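Putative exotoxin (superantigen) (Streptococcus pyogenes, PDB 1TY0) probably acts as a secreted superantigen toxin of the staphylococcal/streptococcal family, using a common surface for T-cell receptor binding and for dimerization, and binds zinc. Local coordinates at residues 28-33 against 62-67; 34-39 against 56-61. All coordinates share one frame; numbering follows the deposited sequence.

Contact 1: 28-33 against 62-67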
loop_
_atom_site.group_PDB
_atom_site.type_symbol
_atom_site.label_atom_id
_atom_site.label_comp_id
_atom_site.label_asym_id
_atom_site.label_seq_id
_atom_site.Cartn_x
_atom_site.Cartn_y
_atom_site.Cartn_z
ATOM N N CYS A 28 17.392 2.417 10.308
ATOM C CA CYS A 28 18.003 2.403 8.983
ATOM C C CYS A 28 19.090 3.461 8.873
ATOM O O CYS A 28 18.979 4.542 9.446
ATOM C CB CYS A 28 16.942 2.675 7.923
ATOM S SG CYS A 28 15.580 1.513 8.002
ATOM N N ASN A 29 20.127 3.160 8.104
ATOM C CA ASN A 29 21.237 4.093 7.952
ATOM C C ASN A 29 21.050 5.149 6.874
ATOM O O ASN A 29 20.625 4.844 5.757
ATOM C CB ASN A 29 22.527 3.326 7.658
ATOM C CG ASN A 29 23.743 4.224 7.654
ATOM O OD1 ASN A 29 24.252 4.606 6.599
ATOM N ND2 ASN A 29 24.208 4.582 8.842
ATOM N N ILE A 30 21.370 6.394 7.215
ATOM C CA ILE A 30 21.302 7.486 6.247
ATOM C C ILE A 30 22.577 7.368 5.426
ATOM O O ILE A 30 23.664 7.685 5.912
ATOM C CB ILE A 30 21.295 8.875 6.928
ATOM C CG1 ILE A 30 20.007 9.057 7.739
ATOM C CG2 ILE A 30 21.410 9.977 5.868
ATOM C CD1 ILE A 30 19.892 10.405 8.428
ATOM N N ASP A 31 22.451 6.903 4.189
ATOM C CA ASP A 31 23.619 6.745 3.326
ATOM C C ASP A 31 24.090 8.062 2.735
ATOM O O ASP A 31 25.294 8.281 2.556
ATOM C CB ASP A 31 23.327 5.760 2.191
ATOM C CG ASP A 31 23.500 4.313 2.614
ATOM O OD1 ASP A 31 23.932 4.065 3.758
ATOM O OD2 ASP A 31 23.212 3.416 1.798
ATOM N N TYR A 32 23.149 8.941 2.424
ATOM C CA TYR A 32 23.514 10.229 1.849
ATOM C C TYR A 32 22.431 11.274 2.077
ATOM O O TYR A 32 21.240 10.944 2.174
ATOM C CB TYR A 32 23.776 10.071 0.345
ATOM C CG TYR A 32 24.593 11.194 -0.240
ATOM C CD1 TYR A 32 25.949 11.327 0.066
ATOM C CD2 TYR A 32 24.009 12.142 -1.076
ATOM C CE1 TYR A 32 26.702 12.379 -0.447
ATOM C CE2 TYR A 32 24.754 13.203 -1.594
ATOM C CZ TYR A 32 26.099 13.311 -1.275
ATOM O OH TYR A 32 26.831 14.354 -1.792
ATOM N N LEU A 33 22.857 12.533 2.175
ATOM C CA LEU A 33 21.954 13.658 2.378
ATOM C C LEU A 33 22.200 14.748 1.342
ATOM O O LEU A 33 23.332 15.198 1.158
ATOM C CB LEU A 33 22.150 14.274 3.772
ATOM C CG LEU A 33 21.815 13.443 5.014
ATOM C CD1 LEU A 33 22.317 14.163 6.262
ATOM C CD2 LEU A 33 20.307 13.225 5.093
ATOM N N THR A 62 19.486 19.215 7.014
ATOM C CA THR A 62 20.585 19.831 7.751
ATOM C C THR A 62 20.525 19.456 9.229
ATOM O O THR A 62 21.517 19.584 9.951
ATOM C CB THR A 62 20.556 21.369 7.612
ATOM O OG1 THR A 62 19.276 21.868 8.022
ATOM C CG2 THR A 62 20.803 21.773 6.166
ATOM N N LYS A 63 19.362 18.984 9.672
ATOM C CA LYS A 63 19.167 18.575 11.062
ATOM C C LYS A 63 19.738 17.178 11.300
ATOM O O LYS A 63 19.864 16.737 12.443
ATOM C CB LYS A 63 17.675 18.560 11.411
ATOM C CG LYS A 63 16.961 19.894 11.264
ATOM C CD LYS A 63 15.483 19.731 11.593
ATOM C CE LYS A 63 14.702 21.010 11.361
ATOM N NZ LYS A 63 13.251 20.813 11.657
ATOM N N PHE A 64 20.081 16.490 10.215
ATOM C CA PHE A 64 20.620 15.138 10.293
ATOM C C PHE A 64 22.057 15.056 9.771
ATOM O O PHE A 64 22.585 16.028 9.232
ATOM C CB PHE A 64 19.720 14.188 9.491
ATOM C CG PHE A 64 18.319 14.072 10.036
ATOM C CD1 PHE A 64 17.366 15.046 9.757
ATOM C CD2 PHE A 64 17.959 12.992 10.839
ATOM C CE1 PHE A 64 16.067 14.946 10.268
ATOM C CE2 PHE A 64 16.672 12.880 11.353
ATOM C CZ PHE A 64 15.721 13.859 11.069
ATOM N N THR A 65 22.686 13.896 9.938
ATOM C CA THR A 65 24.053 13.696 9.465
ATOM C C THR A 65 24.186 12.309 8.839
ATOM O O THR A 65 23.482 11.378 9.228
ATOM C CB THR A 65 25.080 13.829 10.618
ATOM O OG1 THR A 65 24.952 12.717 11.508
ATOM C CG2 THR A 65 24.843 15.111 11.396
ATOM N N LYS A 66 25.076 12.171 7.859
ATOM C CA LYS A 66 25.264 10.876 7.216
ATOM C C LYS A 66 25.622 9.811 8.239
ATOM O O LYS A 66 26.301 10.083 9.233
ATOM C CB LYS A 66 26.364 10.934 6.148
ATOM C CG LYS A 66 26.025 11.769 4.931
ATOM C CD LYS A 66 27.119 11.672 3.875
ATOM C CE LYS A 66 28.442 12.224 4.384
ATOM N NZ LYS A 66 29.516 12.160 3.350
ATOM N N ASN A 67 25.141 8.602 7.974
ATOM C CA ASN A 67 25.362 7.425 8.803
ATOM C C ASN A 67 24.675 7.439 10.162
ATOM O O ASN A 67 24.996 6.645 11.044
ATOM C CB ASN A 67 26.857 7.155 8.934
ATOM C CG ASN A 67 27.498 6.893 7.589
ATOM O OD1 ASN A 67 26.962 6.132 6.780
ATOM N ND2 ASN A 67 28.638 7.524 7.334
#

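Contact 2: 34-39 against 56-61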
loop_
_atom_site.group_PDB
_atom_site.type_symbol
_atom_site.label_atom_id
_atom_site.label_comp_id
_atom_site.label_asym_id
_atom_site.label_seq_id
_atom_site.Cartn_x
_atom_site.Cartn_y
_atom_site.Cartn_z
ATOM N N THR A 34 21.142 15.159 0.658
ATOM C CA THR A 34 21.255 16.241 -0.309
ATOM C C THR A 34 20.476 17.395 0.310
ATOM O O THR A 34 19.979 17.281 1.435
ATOM C CB THR A 34 20.658 15.859 -1.676
ATOM O OG1 THR A 34 19.258 15.600 -1.533
ATOM C CG2 THR A 34 21.349 14.627 -2.227
ATOM N N THR A 35 20.359 18.500 -0.410
ATOM C CA THR A 35 19.658 19.659 0.113
ATOM C C THR A 35 18.199 19.393 0.466
ATOM O O THR A 35 17.668 19.995 1.395
ATOM C CB THR A 35 19.713 20.832 -0.885
ATOM O OG1 THR A 35 19.011 20.478 -2.082
ATOM C CG2 THR A 35 21.159 21.161 -1.239
ATOM N N HIS A 36 17.557 18.485 -0.262
ATOM C CA HIS A 36 16.152 18.193 -0.017
ATOM C C HIS A 36 15.773 16.713 0.001
ATOM O O HIS A 36 14.582 16.378 -0.006
ATOM C CB HIS A 36 15.287 18.926 -1.047
ATOM C CG HIS A 36 15.383 20.418 -0.961
ATOM N ND1 HIS A 36 16.461 21.126 -1.452
ATOM C CD2 HIS A 36 14.557 21.334 -0.403
ATOM C CE1 HIS A 36 16.292 22.412 -1.201
ATOM N NE2 HIS A 36 15.145 22.565 -0.564
ATOM N N ASP A 37 16.765 15.828 0.029
ATOM C CA ASP A 37 16.477 14.394 0.051
ATOM C C ASP A 37 17.320 13.585 1.025
ATOM O O ASP A 37 18.505 13.857 1.227
ATOM C CB ASP A 37 16.673 13.780 -1.340
ATOM C CG ASP A 37 15.623 14.217 -2.334
ATOM O OD1 ASP A 37 15.744 15.347 -2.851
ATOM O OD2 ASP A 37 14.677 13.433 -2.602
ATOM N N PHE A 38 16.683 12.581 1.624
ATOM C CA PHE A 38 17.351 11.644 2.519
ATOM C C PHE A 38 17.483 10.394 1.652
ATOM O O PHE A 38 16.505 9.993 1.023
ATOM C CB PHE A 38 16.460 11.224 3.695
ATOM C CG PHE A 38 16.266 12.267 4.756
ATOM C CD1 PHE A 38 17.144 12.351 5.832
ATOM C CD2 PHE A 38 15.161 13.112 4.722
ATOM C CE1 PHE A 38 16.921 13.262 6.867
ATOM C CE2 PHE A 38 14.930 14.028 5.752
ATOM C CZ PHE A 38 15.815 14.097 6.825
ATOM N N TYR A 39 18.667 9.791 1.586
ATOM C CA TYR A 39 18.812 8.537 0.849
ATOM C C TYR A 39 19.155 7.531 1.930
ATOM O O TYR A 39 20.273 7.509 2.441
ATOM C CB TYR A 39 19.906 8.637 -0.214
ATOM C CG TYR A 39 19.435 9.445 -1.395
ATOM C CD1 TYR A 39 18.449 8.947 -2.251
ATOM C CD2 TYR A 39 19.897 10.741 -1.604
ATOM C CE1 TYR A 39 17.932 9.725 -3.281
ATOM C CE2 TYR A 39 19.383 11.531 -2.631
ATOM C CZ TYR A 39 18.400 11.016 -3.461
ATOM O OH TYR A 39 17.866 11.799 -4.463
ATOM N N VAL A 56 12.070 16.265 1.189
ATOM C CA VAL A 56 11.552 17.200 2.179
ATOM C C VAL A 56 11.748 18.666 1.818
ATOM O O VAL A 56 12.355 19.005 0.798
ATOM C CB VAL A 56 12.199 16.956 3.564
ATOM C CG1 VAL A 56 11.770 15.593 4.114
ATOM C CG2 VAL A 56 13.721 17.014 3.452
ATOM N N GLU A 57 11.206 19.530 2.670
ATOM C CA GLU A 57 11.324 20.968 2.490
ATOM C C GLU A 57 12.730 21.401 2.883
ATOM O O GLU A 57 13.498 20.618 3.442
ATOM C CB GLU A 57 10.273 21.688 3.345
ATOM C CG GLU A 57 8.894 21.726 2.701
ATOM C CD GLU A 57 7.805 22.236 3.635
ATOM O OE1 GLU A 57 8.110 23.042 4.541
ATOM O OE2 GLU A 57 6.634 21.837 3.450
ATOM N N SER A 58 13.070 22.650 2.582
ATOM C CA SER A 58 14.392 23.173 2.890
ATOM C C SER A 58 14.729 23.115 4.382
ATOM O O SER A 58 13.843 23.151 5.236
ATOM C CB SER A 58 14.497 24.625 2.411
ATOM O OG SER A 58 14.093 24.751 1.059
ATOM N N TYR A 59 16.023 23.011 4.671
ATOM C CA TYR A 59 16.546 22.990 6.035
ATOM C C TYR A 59 16.015 21.913 6.978
ATOM O O TYR A 59 15.787 22.158 8.165
ATOM C CB TYR A 59 16.366 24.378 6.648
ATOM C CG TYR A 59 17.085 25.433 5.839
ATOM C CD1 TYR A 59 18.478 25.457 5.780
ATOM C CD2 TYR A 59 16.376 26.361 5.077
ATOM C CE1 TYR A 59 19.151 26.378 4.978
ATOM C CE2 TYR A 59 17.039 27.287 4.270
ATOM C CZ TYR A 59 18.425 27.289 4.225
ATOM O OH TYR A 59 19.086 28.201 3.431
ATOM N N ILE A 60 15.837 20.712 6.438
ATOM C CA ILE A 60 15.379 19.574 7.222
ATOM C C ILE A 60 16.530 18.578 7.264
ATOM O O ILE A 60 16.898 18.082 8.328
ATOM C CB ILE A 60 14.138 18.903 6.581
ATOM C CG1 ILE A 60 12.929 19.840 6.674
ATOM C CG2 ILE A 60 13.850 17.566 7.264
ATOM C CD1 ILE A 60 12.521 20.183 8.080
ATOM N N THR A 61 17.119 18.295 6.104
ATOM C CA THR A 61 18.231 17.354 6.070
ATOM C C THR A 61 19.429 17.899 6.848
ATOM O O THR A 61 20.287 17.139 7.287
ATOM C CB THR A 61 18.678 17.027 4.619
ATOM O OG1 THR A 61 19.024 18.235 3.933
ATOM C CG2 THR A 61 17.566 16.307 3.865
HETATM O O HOH W 1 16.137 19.640 3.788
#

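Contact 1: 28-33 against 62-67
With CG1 of Ile30 anti to its carbonyl carbon (chi1 -66°) and the chain then fully extended (chi2 -179°), the CD1 methyl is carried to the backbone and CB of the 62-67 loop. Leu33 has a similar first torsion and an extended second one, which puts its CD1 against the same loop. Both methyls meet the root of Phe64: Ile30 CD1 lies 3.9 Å from Phe64 CB, and Leu33 CD1 lies 4.1 Å from that CB. The leucine methyl also rests on the peptide after Phe64, 3.5 Å from Phe64 O, so much of this packing is methyl against main chain. From CB the Phe64 ring turns off from the strand, and the side chains of Ile30 and Phe64 cross at about a right angle.

One backbone hydrogen bond ties the two segments. Asn67 N donates to Ile30 O over 2.7 Å, with an N-H...O angle of 158° and the donor in the carbonyl plane, where the CA atoms of the two residues also come closest. Lys66, bent at chi3, runs alongside Tyr32 in the same direction, and its CD lies 4.0 Å from Tyr32 CD1; this contact of a lysine methylene with a ring carbon is on the exposed side, whereas Ile30 and Phe64 are buried.

The contact lays the loop before strand 69-74 against strand 28-33 of the OB-fold sheet. Strand 28-33 pairs antiparallel with 37-41 and with 69-74, and Asp31 and Tyr32 both face Tyr39 in a classic beta bulge. Ile30 packs on Ile40 of strand 37-41, while Ile30 and Phe64 both touch Val70 of strand 69-74.

Contact 2: 34-39 against 56-61
Where the turn 34-36 leads into strand 37-41 of the OB-fold domain, the irregular segment 56-61 is held by direct bonds, an aromatic contact and a shared water. In the first shell, Val56 N donates to His36 O over 2.8 Å, nearly straight at 169°, though the donor stands 26° out of the carbonyl plane. Thr61 OG1 donates to Thr34 O, also at 2.8 Å, with the hydroxyl in the carbonyl plane. The same threonine turns its CG2 methyl to the Phe38 ring, 4.0 Å from the centroid and almost on the ring normal, a CH-pi contact over one face. Thr61 thus serves two purposes with its two branches: OG1 sits between backbone N and carbonyl carbon, CG2 anti to that carbon. Around the ring's rim, Val56 CG1 comes up in plane, 3.9 Å from Phe38 CE2, and Ile60 CG2 also lies at the edge.

The His36 imidazole is bonded at both nitrogens. NE2 and Ser58 OG are hydrogen-bonded at 2.9 Å, and ND1 pairs with Thr35 OG1 at 2.7 Å; in neither pair is the donor settled. These bonds fix the ring's rotation, and Val56 O lies near its plane at the edge.

Farther out, Thr34 N bonds to Asp37 O and closes the turn, while Asp37 N makes a weak bond (3.0 Å) to Thr34 OG1. Phe38 is hydrogen-bonded through the backbone to Ser54 of strand 51-55, and Glu57 is hydrogen-bonded to Lys191 through the backbone. One water bridges the two segments: it donates to Thr35 O and Glu57 O and accepts from Thr61 N, at 2.9 Å from that nitrogen.

Contact 2 is nested in the chain loop that contact 1 closes, and their centres lie about 10 Å apart. Two antiparallel neighbours in the sheet, strands 28-33 and 37-41, connect them: Asp31 N lies 2.9 Å from Tyr39 O, and Tyr32 O lies 2.9 Å from Tyr39 N, both probable hydrogen bonds. Phe38 joins their apolar parts. Its CD1 is 3.4 Å from Leu33 CD2, and its CE1 is 3.4 Å from Phe64 CD1 in an edge-to-face ring pair. The successive segments 56-61 and 62-67 therefore pack against one continuous hairpin. Both contacts lie away from the zinc-binding residues His169, His203 and Asp205.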